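Local coordinates for protein Beta/alpha-amylase (Paenibacillus polymyxa, PDB 3VOC) that removes successive maltose units from the non-reducing ends of starch chains through this family 14 beta-amylase domain, cut after secretion from a larger beta/alpha-amylase precursor, at residues I17-F23 against Y59-Y63; K31-A37 against E69-K73. All coordinates share one frame; numbering follows the deposited sequence.

Interaction 1. Residues I17-F23 against Y59-Y63; sequences INDWGSF and YYKTY
Trp-20 and Phe-23, in the first turn of helix 20-32, pack with Ile-17 against helix 58-69, the neighbouring outer helix of the TIM barrel. The Trp-20 indole is sandwiched: the methyl CG2 of Ile-17 lies over the centre of its six-membered ring, while on the opposite face CG2 of Thr-62 makes a CH-pi contact, 3.7 Å from the ring centroid. Threonine suits both demands, since its OG1 bonds back to Ser-58 O. Deeper in, Phe-23 turns its edge toward the face of Tyr-63, planes at 62°; its CG stands anti to the backbone N (chi1 -177°), which carries the ring across to the other helix. Tyr-59 also holds CG opposite its N (chi1 168°), and its ring meets the indole obliquely, CE1 lying 3.6 Å from Trp-20 CZ2, to set its hydroxyl before the loop. A phenylalanine here would keep that ring contact but would probably leave the backbone N-H of Ile-17 without its acceptor and the loop less firmly held. Asp-19, at the N-cap, accepts from Ser-22 N, and the nearly straight bond from Ile-17 N to Tyr-59 OH measures 2.9 Å, with the nitrogen near the ring plane at its edge.

Interaction 2. Residues K31-A37 against E69-K73; sequences KNNGVYA and EAGLK
Lys-31 to Ala-37 and Glu-69 to Lys-73 meet as two helix-to-strand connections at the N-terminal rim of the barrel, where strands 37-43 and 73-79 begin side by side. The backbones join through Lys-73 N, which donates to Tyr-36 O at 3.0 Å, and Ala-37 pairs with Lys-73 in a parallel bridge. The small CB of Ala-37 lets the chains close up, 3.6 Å from Lys-73 CB. The phenol ring of Tyr-36 lies beside this bridge, and Lys-73, bent at chi2 (-39°), lays its aliphatic CG over one face of the ring, 3.9 Å from the centroid and offset toward the rim.

Such pairing of adjacent parallel strands is the repeating step of the beta/alpha barrel, and here each strand is reached from its helix by a Schellman motif, with Gly-34 and Gly-71 taking the positive phi that glycine adopts most readily. At Gly-71 a side chain would also press against Lys-31 CE. Leu-72, buried between the connections, pushes its CD2 branch among Lys-31 CD, Val-35 CG1 and the Val-35 carbonyl. On the Lys-31 side of this leucine, the lysine, kinked at chi2 (68°), draws its methylene chain past the carbonyl oxygen of Ala-70, its CG 3.3 Å from that O. Its ammonium sits just past the C-terminal end of helix 58-69, where the helix dipole would probably favour a positive charge, and NZ donates to Gly-71 O at 3.0 Å, approaching from above the carbonyl plane.

In the fold
From the N terminus, strand 7-11 leads into 17-23, a loop running into the start of helix 20-32 and the first half of interaction 1; the helix then runs to 31-37, the first half of interaction 2. Strand 37-43 and helix 44-47 follow before helix 58-69 returns at 59-63, closing a loop of 35 residues between the segments of interaction 1; the turn after it, 69-73, closes one of 31 residues in interaction 2. The segments alternate along the chain, so the two loops cross rather than nest. Their centres lie about 16 Å apart and the contacts do not touch: one joins the starts of the two neighbouring helices, the other their ends and the strands beyond, tying together the first beta/alpha units of the barrel.

Interaction 1. Residues I17-F23 against Y59-Y63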
loop_
_atom_site.group_PDB
_atom_site.type_symbol
_atom_site.label_atom_id
_atom_site.label_comp_id
_atom_site.label_asym_id
_atom_site.label_seq_id
_atom_site.Cartn_x
_atom_site.Cartn_y
_atom_site.Cartn_z
ATOM N N ILE A 17 6.771 -14.257 15.288
ATOM C CA ILE A 17 6.328 -14.788 16.565
ATOM C C ILE A 17 7.323 -15.843 17.033
ATOM O O ILE A 17 7.519 -16.846 16.359
ATOM C CB ILE A 17 4.931 -15.462 16.484
ATOM C CG1 ILE A 17 3.887 -14.535 15.829
ATOM C CG2 ILE A 17 4.496 -15.953 17.881
ATOM C CD1 ILE A 17 3.588 -13.301 16.613
ATOM N N ASN A 18 7.935 -15.609 18.185
ATOM C CA ASN A 18 8.824 -16.598 18.783
ATOM C C ASN A 18 8.329 -17.107 20.143
ATOM O O ASN A 18 8.935 -17.993 20.732
ATOM C CB ASN A 18 10.257 -16.046 18.892
ATOM C CG ASN A 18 10.378 -14.927 19.921
ATOM O OD1 ASN A 18 9.410 -14.202 20.199
ATOM N ND2 ASN A 18 11.569 -14.786 20.504
ATOM N N ASP A 19 7.238 -16.537 20.640
ATOM C CA ASP A 19 6.603 -17.009 21.860
ATOM C C ASP A 19 5.122 -17.192 21.556
ATOM O O ASP A 19 4.337 -16.244 21.654
ATOM C CB ASP A 19 6.819 -15.989 22.979
ATOM C CG ASP A 19 6.196 -16.410 24.308
ATOM O OD1 ASP A 19 5.393 -17.367 24.353
ATOM O OD2 ASP A 19 6.501 -15.742 25.312
ATOM N N TRP A 20 4.743 -18.416 21.190
ATOM C CA TRP A 20 3.369 -18.680 20.770
ATOM C C TRP A 20 2.347 -18.580 21.898
ATOM O O TRP A 20 1.195 -18.196 21.671
ATOM C CB TRP A 20 3.272 -20.038 20.072
ATOM C CG TRP A 20 3.919 -19.985 18.733
ATOM C CD1 TRP A 20 5.172 -20.426 18.404
ATOM C CD2 TRP A 20 3.366 -19.408 17.549
ATOM N NE1 TRP A 20 5.420 -20.179 17.071
ATOM C CE2 TRP A 20 4.332 -19.548 16.525
ATOM C CE3 TRP A 20 2.138 -18.786 17.249
ATOM C CZ2 TRP A 20 4.113 -19.088 15.216
ATOM C CZ3 TRP A 20 1.918 -18.323 15.951
ATOM C CH2 TRP A 20 2.908 -18.481 14.944
ATOM N N GLY A 21 2.762 -18.947 23.108
ATOM C CA GLY A 21 1.885 -18.844 24.267
ATOM C C GLY A 21 1.482 -17.408 24.520
ATOM O O GLY A 21 0.320 -17.126 24.821
ATOM N N SER A 22 2.444 -16.497 24.393
ATOM C CA SER A 22 2.187 -15.053 24.555
ATOM C C SER A 22 1.206 -14.525 23.509
ATOM O O SER A 22 0.233 -13.829 23.829
ATOM C CB SER A 22 3.501 -14.273 24.463
ATOM O OG SER A 22 3.277 -12.877 24.345
ATOM N N PHE A 23 1.467 -14.858 22.254
ATOM C CA PHE A 23 0.619 -14.420 21.153
ATOM C C PHE A 23 -0.793 -14.966 21.324
ATOM O O PHE A 23 -1.766 -14.238 21.108
ATOM C CB PHE A 23 1.235 -14.870 19.821
ATOM C CG PHE A 23 0.485 -14.416 18.615
ATOM C CD1 PHE A 23 0.068 -13.089 18.485
ATOM C CD2 PHE A 23 0.203 -15.318 17.584
ATOM C CE1 PHE A 23 -0.620 -12.664 17.347
ATOM C CE2 PHE A 23 -0.490 -14.898 16.428
ATOM C CZ PHE A 23 -0.895 -13.573 16.316
ATOM N N TYR A 59 5.291 -21.655 8.965
ATOM C CA TYR A 59 5.088 -20.603 9.968
ATOM C C TYR A 59 3.694 -19.950 9.873
ATOM O O TYR A 59 3.047 -19.689 10.893
ATOM C CB TYR A 59 6.197 -19.559 9.880
ATOM C CG TYR A 59 5.927 -18.296 10.674
ATOM C CD1 TYR A 59 6.157 -18.252 12.047
ATOM C CD2 TYR A 59 5.470 -17.132 10.040
ATOM C CE1 TYR A 59 5.919 -17.084 12.784
ATOM C CE2 TYR A 59 5.250 -15.956 10.763
ATOM C CZ TYR A 59 5.476 -15.941 12.133
ATOM O OH TYR A 59 5.250 -14.786 12.854
ATOM N N TYR A 60 3.228 -19.681 8.661
ATOM C CA TYR A 60 1.921 -19.052 8.517
ATOM C C TYR A 60 0.756 -19.999 8.747
ATOM O O TYR A 60 -0.317 -19.569 9.144
ATOM C CB TYR A 60 1.798 -18.294 7.191
ATOM C CG TYR A 60 2.591 -17.021 7.234
ATOM C CD1 TYR A 60 2.182 -15.963 8.053
ATOM C CD2 TYR A 60 3.782 -16.874 6.487
ATOM C CE1 TYR A 60 2.918 -14.784 8.118
ATOM C CE2 TYR A 60 4.531 -15.672 6.538
ATOM C CZ TYR A 60 4.086 -14.642 7.360
ATOM O OH TYR A 60 4.779 -13.455 7.453
ATOM N N LYS A 61 0.970 -21.291 8.526
ATOM C CA LYS A 61 -0.043 -22.278 8.903
ATOM C C LYS A 61 -0.151 -22.309 10.433
ATOM O O LYS A 61 -1.249 -22.306 10.984
ATOM C CB LYS A 61 0.279 -23.655 8.317
ATOM C CG LYS A 61 -0.148 -23.810 6.858
ATOM C CD LYS A 61 0.497 -25.018 6.202
ATOM C CE LYS A 61 -0.049 -25.233 4.767
ATOM N NZ LYS A 61 0.905 -26.057 3.918
ATOM N N THR A 62 0.989 -22.272 11.121
ATOM C CA THR A 62 0.984 -22.173 12.588
ATOM C C THR A 62 0.273 -20.903 13.072
ATOM O O THR A 62 -0.539 -20.942 14.009
ATOM C CB THR A 62 2.414 -22.217 13.152
ATOM O OG1 THR A 62 3.065 -23.412 12.697
ATOM C CG2 THR A 62 2.397 -22.204 14.680
ATOM N N TYR A 63 0.632 -19.778 12.458
ATOM C CA TYR A 63 0.023 -18.494 12.765
ATOM C C TYR A 63 -1.488 -18.580 12.565
ATOM O O TYR A 63 -2.261 -18.260 13.478
ATOM C CB TYR A 63 0.639 -17.448 11.842
ATOM C CG TYR A 63 0.378 -16.003 12.174
ATOM C CD1 TYR A 63 1.443 -15.119 12.338
ATOM C CD2 TYR A 63 -0.931 -15.498 12.285
ATOM C CE1 TYR A 63 1.222 -13.764 12.609
ATOM C CE2 TYR A 63 -1.160 -14.136 12.568
ATOM C CZ TYR A 63 -0.077 -13.279 12.716
ATOM O OH TYR A 63 -0.273 -11.926 12.967
#

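Interaction 2. Residues K31-A37 against E69-K73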
loop_
_atom_site.group_PDB
_atom_site.type_symbol
_atom_site.label_atom_id
_atom_site.label_comp_id
_atom_site.label_asym_id
_atom_site.label_seq_id
_atom_site.Cartn_x
_atom_site.Cartn_y
_atom_site.Cartn_z
ATOM N N LYS A 31 -10.231 -11.345 21.096
ATOM C CA LYS A 31 -11.499 -12.017 20.818
ATOM C C LYS A 31 -12.540 -11.688 21.892
ATOM O O LYS A 31 -13.713 -11.427 21.581
ATOM C CB LYS A 31 -11.290 -13.531 20.728
ATOM C CG LYS A 31 -12.581 -14.350 20.503
ATOM C CD LYS A 31 -13.183 -14.121 19.135
ATOM C CE LYS A 31 -14.518 -14.868 18.991
ATOM N NZ LYS A 31 -15.149 -14.500 17.692
ATOM N N ASN A 32 -12.102 -11.692 23.149
ATOM C CA ASN A 32 -12.986 -11.394 24.281
ATOM C C ASN A 32 -13.561 -9.962 24.221
ATOM O O ASN A 32 -14.586 -9.665 24.842
ATOM C CB ASN A 32 -12.229 -11.613 25.587
ATOM C CG ASN A 32 -13.147 -11.784 26.769
ATOM O OD1 ASN A 32 -14.253 -12.329 26.638
ATOM N ND2 ASN A 32 -12.697 -11.327 27.943
ATOM N N ASN A 33 -12.882 -9.084 23.485
ATOM C CA ASN A 33 -13.328 -7.708 23.317
ATOM C C ASN A 33 -14.168 -7.487 22.052
ATOM O O ASN A 33 -14.596 -6.363 21.778
ATOM C CB ASN A 33 -12.153 -6.729 23.357
ATOM C CG ASN A 33 -11.636 -6.498 24.758
ATOM O OD1 ASN A 33 -11.918 -5.460 25.363
ATOM N ND2 ASN A 33 -10.872 -7.456 25.285
ATOM N N GLY A 34 -14.407 -8.552 21.296
ATOM C CA GLY A 34 -15.251 -8.460 20.107
ATOM C C GLY A 34 -14.483 -8.173 18.827
ATOM O O GLY A 34 -15.087 -7.911 17.796
ATOM N N VAL A 35 -13.157 -8.241 18.876
ATOM C CA VAL A 35 -12.359 -8.137 17.635
ATOM C C VAL A 35 -12.756 -9.269 16.689
ATOM O O VAL A 35 -12.956 -10.401 17.136
ATOM C CB VAL A 35 -10.836 -8.146 17.941
ATOM C CG1 VAL A 35 -10.011 -8.278 16.660
ATOM C CG2 VAL A 35 -10.448 -6.874 18.699
ATOM N N TYR A 36 -12.908 -8.941 15.407
ATOM C CA TYR A 36 -13.363 -9.866 14.378
ATOM C C TYR A 36 -12.242 -10.689 13.763
ATOM O O TYR A 36 -12.346 -11.928 13.664
ATOM C CB TYR A 36 -14.083 -9.094 13.266
ATOM C CG TYR A 36 -14.594 -9.941 12.113
ATOM C CD1 TYR A 36 -15.658 -10.843 12.284
ATOM C CD2 TYR A 36 -14.031 -9.815 10.843
ATOM C CE1 TYR A 36 -16.136 -11.615 11.196
ATOM C CE2 TYR A 36 -14.498 -10.554 9.766
ATOM C CZ TYR A 36 -15.544 -11.443 9.942
ATOM O OH TYR A 36 -15.959 -12.148 8.848
ATOM N N ALA A 37 -11.194 -9.992 13.311
ATOM C CA ALA A 37 -10.098 -10.639 12.593
ATOM C C ALA A 37 -8.735 -10.094 12.961
ATOM O O ALA A 37 -8.618 -8.996 13.524
ATOM C CB ALA A 37 -10.309 -10.536 11.097
ATOM N N GLU A 69 -7.829 -21.047 16.399
ATOM C CA GLU A 69 -8.056 -21.637 17.720
ATOM C C GLU A 69 -8.618 -20.616 18.718
ATOM O O GLU A 69 -9.420 -20.975 19.591
ATOM C CB GLU A 69 -6.763 -22.302 18.230
ATOM C CG GLU A 69 -6.806 -22.793 19.688
ATOM C CD GLU A 69 -5.434 -23.245 20.215
ATOM O OE1 GLU A 69 -4.440 -22.502 20.062
ATOM O OE2 GLU A 69 -5.359 -24.353 20.795
ATOM N N ALA A 70 -8.236 -19.345 18.565
ATOM C CA ALA A 70 -8.774 -18.269 19.409
ATOM C C ALA A 70 -10.170 -17.797 18.986
ATOM O O ALA A 70 -10.746 -16.909 19.614
ATOM C CB ALA A 70 -7.801 -17.094 19.465
ATOM N N GLY A 71 -10.709 -18.393 17.925
ATOM C CA GLY A 71 -12.032 -18.047 17.435
ATOM C C GLY A 71 -12.076 -16.780 16.591
ATOM O O GLY A 71 -13.142 -16.228 16.384
ATOM N N LEU A 72 -10.918 -16.321 16.120
ATOM C CA LEU A 72 -10.828 -15.152 15.257
ATOM C C LEU A 72 -10.769 -15.513 13.771
ATOM O O LEU A 72 -10.359 -16.621 13.408
ATOM C CB LEU A 72 -9.585 -14.334 15.611
ATOM C CG LEU A 72 -9.632 -13.719 17.009
ATOM C CD1 LEU A 72 -8.230 -13.433 17.554
ATOM C CD2 LEU A 72 -10.501 -12.459 16.981
ATOM N N LYS A 73 -11.186 -14.570 12.927
ATOM C CA LYS A 73 -10.907 -14.642 11.494
ATOM C C LYS A 73 -9.475 -14.218 11.199
ATOM O O LYS A 73 -8.835 -13.530 12.008
ATOM C CB LYS A 73 -11.864 -13.756 10.684
ATOM C CG LYS A 73 -13.328 -14.123 10.797
ATOM C CD LYS A 73 -13.558 -15.611 10.823
ATOM C CE LYS A 73 -15.052 -15.913 10.945
ATOM N NZ LYS A 73 -15.716 -15.570 9.669
#